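Local structure of PaxB (Photorhabdus luminescens, 6EK4) at residues S23-N28 with R295-L300; T89-P94 with N102-A107; K236-I241 with L250-A255. The protein probably serves as one component of a two-component alpha-helical pore-forming toxin, an elongated helical protein that assembles with its partner to perforate target membranes. All coordinates share one frame; numbering follows the deposited sequence.

Contact 1: S23-N28 with R295-L300; sequences SQAVKN and RTTLLL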
# COMPACT_ATOMS: atom_id res chain seq x y z
N SER A 23 -6.48 -10.71 -9.83
CA SER A 23 -6.64 -11.45 -8.57
C SER A 23 -5.57 -11.11 -7.53
O SER A 23 -5.86 -11.08 -6.33
CB SER A 23 -6.66 -12.96 -8.83
OG SER A 23 -7.78 -13.32 -9.61
N GLN A 24 -4.34 -10.87 -7.99
CA GLN A 24 -3.25 -10.50 -7.09
C GLN A 24 -3.50 -9.12 -6.47
O GLN A 24 -3.16 -8.89 -5.31
CB GLN A 24 -1.91 -10.50 -7.84
CG GLN A 24 -0.69 -10.23 -6.97
CD GLN A 24 -0.46 -11.30 -5.92
OE1 GLN A 24 -0.33 -12.48 -6.24
NE2 GLN A 24 -0.40 -10.90 -4.65
N ALA A 25 -4.09 -8.22 -7.24
CA ALA A 25 -4.44 -6.89 -6.75
C ALA A 25 -5.53 -6.97 -5.67
O ALA A 25 -5.49 -6.23 -4.69
CB ALA A 25 -4.90 -5.99 -7.89
N VAL A 26 -6.49 -7.87 -5.86
CA VAL A 26 -7.54 -8.12 -4.87
C VAL A 26 -6.92 -8.72 -3.60
O VAL A 26 -7.32 -8.36 -2.49
CB VAL A 26 -8.63 -9.06 -5.43
CG1 VAL A 26 -9.61 -9.49 -4.34
CG2 VAL A 26 -9.38 -8.39 -6.57
N LYS A 27 -5.96 -9.62 -3.78
CA LYS A 27 -5.22 -10.22 -2.66
C LYS A 27 -4.44 -9.16 -1.88
O LYS A 27 -4.40 -9.19 -0.65
CB LYS A 27 -4.28 -11.32 -3.19
CG LYS A 27 -3.42 -12.02 -2.15
CD LYS A 27 -4.26 -12.84 -1.18
CE LYS A 27 -3.39 -13.75 -0.33
NZ LYS A 27 -4.19 -14.63 0.56
N ASN A 28 -3.82 -8.24 -2.61
CA ASN A 28 -3.03 -7.16 -1.99
C ASN A 28 -3.89 -6.15 -1.24
O ASN A 28 -3.45 -5.60 -0.23
CB ASN A 28 -2.19 -6.43 -3.05
CG ASN A 28 -1.11 -7.31 -3.65
OD1 ASN A 28 -0.68 -8.30 -3.05
ND2 ASN A 28 -0.66 -6.96 -4.85
N ARG A 295 -6.51 -0.95 -6.53
CA ARG A 295 -7.88 -0.89 -7.05
C ARG A 295 -7.90 -0.45 -8.51
O ARG A 295 -8.68 -0.96 -9.30
CB ARG A 295 -8.73 0.07 -6.21
CG ARG A 295 -10.15 0.23 -6.73
CD ARG A 295 -11.04 0.99 -5.76
NE ARG A 295 -10.61 2.37 -5.58
CZ ARG A 295 -11.31 3.30 -4.93
NH1 ARG A 295 -12.49 3.01 -4.39
NH2 ARG A 295 -10.83 4.53 -4.82
N THR A 296 -7.05 0.52 -8.85
CA THR A 296 -6.93 0.98 -10.23
C THR A 296 -6.43 -0.15 -11.14
O THR A 296 -6.90 -0.28 -12.27
CB THR A 296 -5.97 2.19 -10.34
OG1 THR A 296 -6.46 3.26 -9.52
CG2 THR A 296 -5.85 2.67 -11.78
N THR A 297 -5.50 -0.96 -10.64
CA THR A 297 -4.94 -2.07 -11.41
C THR A 297 -5.97 -3.15 -11.72
O THR A 297 -6.04 -3.63 -12.85
CB THR A 297 -3.74 -2.70 -10.68
OG1 THR A 297 -2.69 -1.74 -10.55
CG2 THR A 297 -3.21 -3.92 -11.43
N LEU A 298 -6.77 -3.53 -10.72
CA LEU A 298 -7.77 -4.59 -10.90
C LEU A 298 -8.94 -4.12 -11.76
O LEU A 298 -9.50 -4.91 -12.53
CB LEU A 298 -8.26 -5.12 -9.55
CG LEU A 298 -9.27 -4.30 -8.73
CD1 LEU A 298 -10.71 -4.67 -9.07
CD2 LEU A 298 -9.03 -4.50 -7.24
N LEU A 299 -9.32 -2.85 -11.64
CA LEU A 299 -10.41 -2.27 -12.43
C LEU A 299 -10.10 -2.20 -13.93
O LEU A 299 -11.01 -2.31 -14.76
CB LEU A 299 -10.79 -0.89 -11.89
CG LEU A 299 -11.65 -0.88 -10.62
CD1 LEU A 299 -11.77 0.54 -10.07
CD2 LEU A 299 -13.03 -1.47 -10.88
N LEU A 300 -8.83 -1.99 -14.27
CA LEU A 300 -8.38 -2.06 -15.67
C LEU A 300 -8.65 -3.45 -16.26
O LEU A 300 -9.14 -3.57 -17.38
CB LEU A 300 -6.89 -1.72 -15.79
CG LEU A 300 -6.50 -0.28 -16.12
CD1 LEU A 300 -7.40 0.75 -15.45
CD2 LEU A 300 -5.04 -0.04 -15.75
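Ala-25 sets its methyl group against the base of the Leu-298 side chain, CB to CB at 3.8 Å. The same Ala-25 CB also lies 4.2 Å from Leu-298 N, so the contact reaches down to the helix backbone. Beside it, one branch of Val-26 meets one branch of Leu-298, with Val-26 CG2 and Leu-298 CD2 4.0 Å apart, the two side chains crossing at about a right angle. Leu-298 carries CG between its backbone N and carbonyl carbon (chi1 77°), and from there CD2 is presented to the valine. Ser-54 of helix 42-73 touches both Val-26 and Leu-298, closing this apolar patch with a third helix. The arrangement is the near-antiparallel packing of an alpha-helical bundle: short helix 19-35 lies on long helix 247-321 with local axes 8.4 Å apart at 152°, a spacing that suits the small Ala-25 at the closest backbone approach. At the border, Thr-297 offers its methyl CG2 to Ala-25 CB at a looser 4.4 Å, while its OG1 is bonded to Lys-293 O within its own helix. Gln-24 NE2 donates to Asn-28 OD1 one turn on, at 3.1 Å; OD1 lies in the plane of the Gln-24 amide, whereas NE2 stands 40° out of the Asn-28 carbonyl plane. Asn-28 ND2 also makes a weak hydrogen bond to Glu-294 of helix 247-321. Gln-24 OE1 takes the backbone N-H of Ser-353, tying the last residue of the chain to this helix.

Contact 2: T89-P94 with N102-A107; sequences TELEDP and NTLLEA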
# COMPACT_ATOMS: atom_id res chain seq x y z
N THR A 89 -26.00 -26.46 -50.08
CA THR A 89 -25.21 -27.08 -51.15
C THR A 89 -26.09 -27.87 -52.12
O THR A 89 -25.85 -27.87 -53.33
CB THR A 89 -24.12 -28.01 -50.59
OG1 THR A 89 -24.70 -28.93 -49.66
CG2 THR A 89 -23.02 -27.21 -49.90
N GLU A 90 -27.12 -28.53 -51.58
CA GLU A 90 -28.08 -29.27 -52.40
C GLU A 90 -29.16 -28.35 -53.00
O GLU A 90 -29.94 -28.77 -53.84
CB GLU A 90 -28.75 -30.38 -51.58
CG GLU A 90 -29.29 -31.53 -52.41
CD GLU A 90 -30.29 -32.40 -51.66
OE1 GLU A 90 -31.20 -32.95 -52.32
OE2 GLU A 90 -30.17 -32.52 -50.43
N LEU A 91 -29.18 -27.09 -52.56
CA LEU A 91 -30.13 -26.09 -53.05
C LEU A 91 -29.53 -25.29 -54.21
O LEU A 91 -29.61 -24.06 -54.23
CB LEU A 91 -30.52 -25.16 -51.89
CG LEU A 91 -31.83 -24.37 -51.98
CD1 LEU A 91 -33.03 -25.30 -51.83
CD2 LEU A 91 -31.85 -23.30 -50.90
N GLU A 92 -28.93 -26.00 -55.17
CA GLU A 92 -28.18 -25.36 -56.26
C GLU A 92 -28.60 -25.87 -57.64
O GLU A 92 -29.03 -25.09 -58.49
CB GLU A 92 -26.68 -25.60 -56.06
CG GLU A 92 -26.09 -25.04 -54.77
CD GLU A 92 -25.83 -23.55 -54.83
OE1 GLU A 92 -24.67 -23.14 -54.61
OE2 GLU A 92 -26.78 -22.78 -55.09
N ASP A 93 -28.46 -27.18 -57.86
CA ASP A 93 -28.74 -27.81 -59.16
C ASP A 93 -30.21 -27.71 -59.57
O ASP A 93 -31.07 -27.45 -58.72
CB ASP A 93 -28.28 -29.28 -59.15
CG ASP A 93 -29.03 -30.12 -58.13
OD1 ASP A 93 -29.34 -31.29 -58.45
OD2 ASP A 93 -29.31 -29.62 -57.02
N PRO A 94 -30.52 -27.92 -60.87
CA PRO A 94 -31.92 -27.95 -61.31
C PRO A 94 -32.72 -29.05 -60.62
O PRO A 94 -32.51 -30.23 -60.88
CB PRO A 94 -31.81 -28.20 -62.82
CG PRO A 94 -30.42 -28.67 -63.06
CD PRO A 94 -29.59 -28.00 -62.01
N ASN A 102 -39.10 -25.95 -52.48
CA ASN A 102 -40.00 -25.29 -51.53
C ASN A 102 -39.95 -25.92 -50.13
O ASN A 102 -40.02 -25.22 -49.12
CB ASN A 102 -41.44 -25.30 -52.05
CG ASN A 102 -42.39 -24.49 -51.18
OD1 ASN A 102 -42.84 -24.95 -50.13
ND2 ASN A 102 -42.72 -23.28 -51.63
N THR A 103 -39.82 -27.25 -50.09
CA THR A 103 -39.78 -27.98 -48.83
C THR A 103 -38.46 -27.74 -48.08
O THR A 103 -38.47 -27.53 -46.86
CB THR A 103 -39.96 -29.50 -49.05
OG1 THR A 103 -41.00 -29.72 -50.02
CG2 THR A 103 -40.33 -30.20 -47.75
N LEU A 104 -37.35 -27.77 -48.80
CA LEU A 104 -36.03 -27.53 -48.21
C LEU A 104 -35.88 -26.11 -47.66
O LEU A 104 -35.19 -25.90 -46.66
CB LEU A 104 -34.91 -27.82 -49.22
CG LEU A 104 -34.61 -29.29 -49.52
CD1 LEU A 104 -33.69 -29.42 -50.72
CD2 LEU A 104 -34.00 -30.00 -48.31
N LEU A 105 -36.51 -25.14 -48.32
CA LEU A 105 -36.54 -23.76 -47.82
C LEU A 105 -37.26 -23.68 -46.47
O LEU A 105 -36.81 -22.98 -45.56
CB LEU A 105 -37.20 -22.81 -48.82
CG LEU A 105 -36.26 -21.92 -49.65
CD1 LEU A 105 -35.53 -22.72 -50.72
CD2 LEU A 105 -37.02 -20.77 -50.28
N GLU A 106 -38.38 -24.38 -46.36
CA GLU A 106 -39.17 -24.40 -45.12
C GLU A 106 -38.44 -25.15 -44.00
O GLU A 106 -38.67 -24.88 -42.82
CB GLU A 106 -40.55 -25.01 -45.37
CG GLU A 106 -41.56 -24.71 -44.27
CD GLU A 106 -42.97 -25.16 -44.62
OE1 GLU A 106 -43.19 -25.65 -45.75
OE2 GLU A 106 -43.86 -25.02 -43.76
N ALA A 107 -37.58 -26.09 -44.37
CA ALA A 107 -36.75 -26.82 -43.41
C ALA A 107 -35.62 -25.94 -42.88
O ALA A 107 -35.30 -26.00 -41.69
CB ALA A 107 -36.18 -28.08 -44.05
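Leu-91 points its side chain across to helix 101-141 and places both methyls on Leu-105 CD1, with CD2 at 3.7 Å and CD1 at 3.8 Å from that carbon. Its CD1 also rests on Leu-104 CB at 4.1 Å, so this one methyl touches two successive residues of the facing helix. The reach comes from a CG lying anti to the backbone N of Leu-91 (chi1 -159°), which carries the forked end over the gap; the nearest backbone pair, Leu-91 CA and Leu-104 CA, is 7.8 Å apart. Leu-104 answers with an isobutyl group that runs past Leu-91 in the opposite sense, the two lying alongside each other, whereas Leu-105 meets Leu-91 at about a right angle and contributes its end alone. Together the three leucines form the apolar seam of a helical hairpin, at the protein surface: helix 80-90 ends, the chain turns through a short loop, and helix 101-141 sets off back along it. Leu-91 lies in the loop after helix 80-90, where Glu-92 N makes a weak bond to Glu-90 O. The carboxylate end of Glu-90 only skirts Leu-104, OE1 to CD1 at 4.6 Å, without touching it. That acid end lies close to the one of Glu-95 in the connecting loop, a pairing of like charges that may raise the proton affinity of one of them. In the facing helix, Ser-109 OG is hydrogen-bonded to the carbonyl O of Leu-105 one turn back.

Contact 3: K236-I241 with L250-A255; sequences KILGNI and LADARA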
# COMPACT_ATOMS: atom_id res chain seq x y z
N LYS A 236 29.68 29.46 36.06
CA LYS A 236 28.75 29.96 35.03
C LYS A 236 27.32 29.46 35.26
O LYS A 236 26.36 30.18 34.98
CB LYS A 236 29.24 29.54 33.64
CG LYS A 236 28.49 30.19 32.49
CD LYS A 236 29.20 29.95 31.16
CE LYS A 236 28.45 30.57 29.99
NZ LYS A 236 27.18 29.86 29.69
N ILE A 237 27.19 28.24 35.77
CA ILE A 237 25.89 27.63 36.05
C ILE A 237 25.21 28.29 37.26
O ILE A 237 24.01 28.53 37.25
CB ILE A 237 26.02 26.11 36.29
CG1 ILE A 237 26.49 25.41 35.00
CG2 ILE A 237 24.69 25.51 36.75
CD1 ILE A 237 27.19 24.10 35.25
N LEU A 238 26.00 28.58 38.30
CA LEU A 238 25.48 29.18 39.53
C LEU A 238 25.37 30.71 39.46
O LEU A 238 24.92 31.34 40.42
CB LEU A 238 26.36 28.80 40.72
CG LEU A 238 26.53 27.30 40.99
CD1 LEU A 238 27.61 27.08 42.04
CD2 LEU A 238 25.22 26.67 41.43
N GLY A 239 25.77 31.29 38.33
CA GLY A 239 25.73 32.74 38.16
C GLY A 239 26.81 33.46 38.95
O GLY A 239 26.59 34.56 39.45
N ASN A 240 27.98 32.83 39.05
CA ASN A 240 29.11 33.38 39.80
C ASN A 240 30.12 34.02 38.85
O ASN A 240 30.86 33.33 38.15
CB ASN A 240 29.78 32.28 40.63
CG ASN A 240 30.86 32.81 41.56
OD1 ASN A 240 31.00 34.02 41.75
ND2 ASN A 240 31.63 31.90 42.14
N ILE A 241 30.15 35.35 38.83
CA ILE A 241 31.09 36.12 38.02
C ILE A 241 31.94 37.05 38.89
O ILE A 241 32.50 38.03 38.41
CB ILE A 241 30.36 36.93 36.91
CG1 ILE A 241 29.34 37.92 37.50
CG2 ILE A 241 29.67 35.98 35.94
CD1 ILE A 241 29.84 39.34 37.66
N LEU A 250 30.33 23.30 43.98
CA LEU A 250 30.73 22.47 42.84
C LEU A 250 29.78 21.27 42.70
O LEU A 250 29.35 20.95 41.59
CB LEU A 250 32.17 21.98 43.01
CG LEU A 250 32.84 21.29 41.81
CD1 LEU A 250 33.03 22.27 40.67
CD2 LEU A 250 34.16 20.68 42.22
N ALA A 251 29.46 20.63 43.82
CA ALA A 251 28.50 19.52 43.85
C ALA A 251 27.08 20.00 43.55
O ALA A 251 26.30 19.30 42.90
CB ALA A 251 28.55 18.82 45.19
N ASP A 252 26.75 21.20 44.04
CA ASP A 252 25.46 21.83 43.76
C ASP A 252 25.31 22.14 42.26
O ASP A 252 24.22 22.01 41.71
CB ASP A 252 25.32 23.11 44.59
CG ASP A 252 23.97 23.80 44.40
OD1 ASP A 252 22.95 23.09 44.25
OD2 ASP A 252 23.94 25.05 44.41
N ALA A 253 26.41 22.56 41.63
CA ALA A 253 26.42 22.85 40.19
C ALA A 253 26.20 21.59 39.35
O ALA A 253 25.52 21.63 38.33
CB ALA A 253 27.72 23.52 39.79
N ARG A 254 26.78 20.47 39.79
CA ARG A 254 26.59 19.18 39.13
C ARG A 254 25.14 18.70 39.28
O ARG A 254 24.58 18.14 38.34
CB ARG A 254 27.55 18.13 39.71
CG ARG A 254 27.33 16.72 39.19
CD ARG A 254 28.30 15.73 39.80
NE ARG A 254 27.82 14.35 39.69
CZ ARG A 254 28.45 13.28 40.16
NH1 ARG A 254 29.62 13.41 40.80
NH2 ARG A 254 27.92 12.08 40.01
N ALA A 255 24.55 18.92 40.45
CA ALA A 255 23.18 18.49 40.73
C ALA A 255 22.16 19.12 39.79
O ALA A 255 21.18 18.48 39.42
CB ALA A 255 22.82 18.79 42.18
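Ile-237 and Leu-238, where helix 217-237 runs out, lean on the first turns of helix 247-321, the two helices forming a hairpin joined by a short connection. The apolar part centres on Leu-238, whose CG sits 4.1 Å from Ala-253 CB while its CD2 lies 4.2 Å from Ala-253 CA, so the branch point covers the methyl and one arm reaches the main chain. Ala-253 is buried here and also touches Ala-234, one turn before Leu-238. Ile-237 makes a looser contact of carbon with a backbone oxygen, CG2 to Ala-253 O at 4.3 Å. Gly-239 is the first residue to leave helical backbone angles, with a positive phi of 74°, and beyond it Asn-240 OD1 accepts the N-H groups of Ser-242 and Lys-243, shaping the turn. Leu-250 of helix 247-321 packs on Ile-184, Gln-188 and Ile-191 of helix 149-193. The remaining contact sets a methyl against a carboxylate: Asp-252, its CG anti to the backbone N (chi1 -177°), brings OD2 to 3.6 Å from Leu-238 CD2.

The three contacts sample the middle and both far reaches of a very elongated helical chain. Contact 1 lies near the middle, its centre 12 Å from that of the chain, whereas contacts 2 and 3 lie 67 and 55 Å out, on opposite sides and with centres 122 Å apart. Contacts 2 and 3 each close a local hairpin, one after the other along the sequence; contact 1 instead joins residues 267 positions apart, and both hairpins fall within the span it encloses. Helix 247-321 serves contacts 1 and 3, physically linking sites whose centres are 67 Å apart. A bound sodium ion lies about 11 Å from the Val-26 side chain of contact 1.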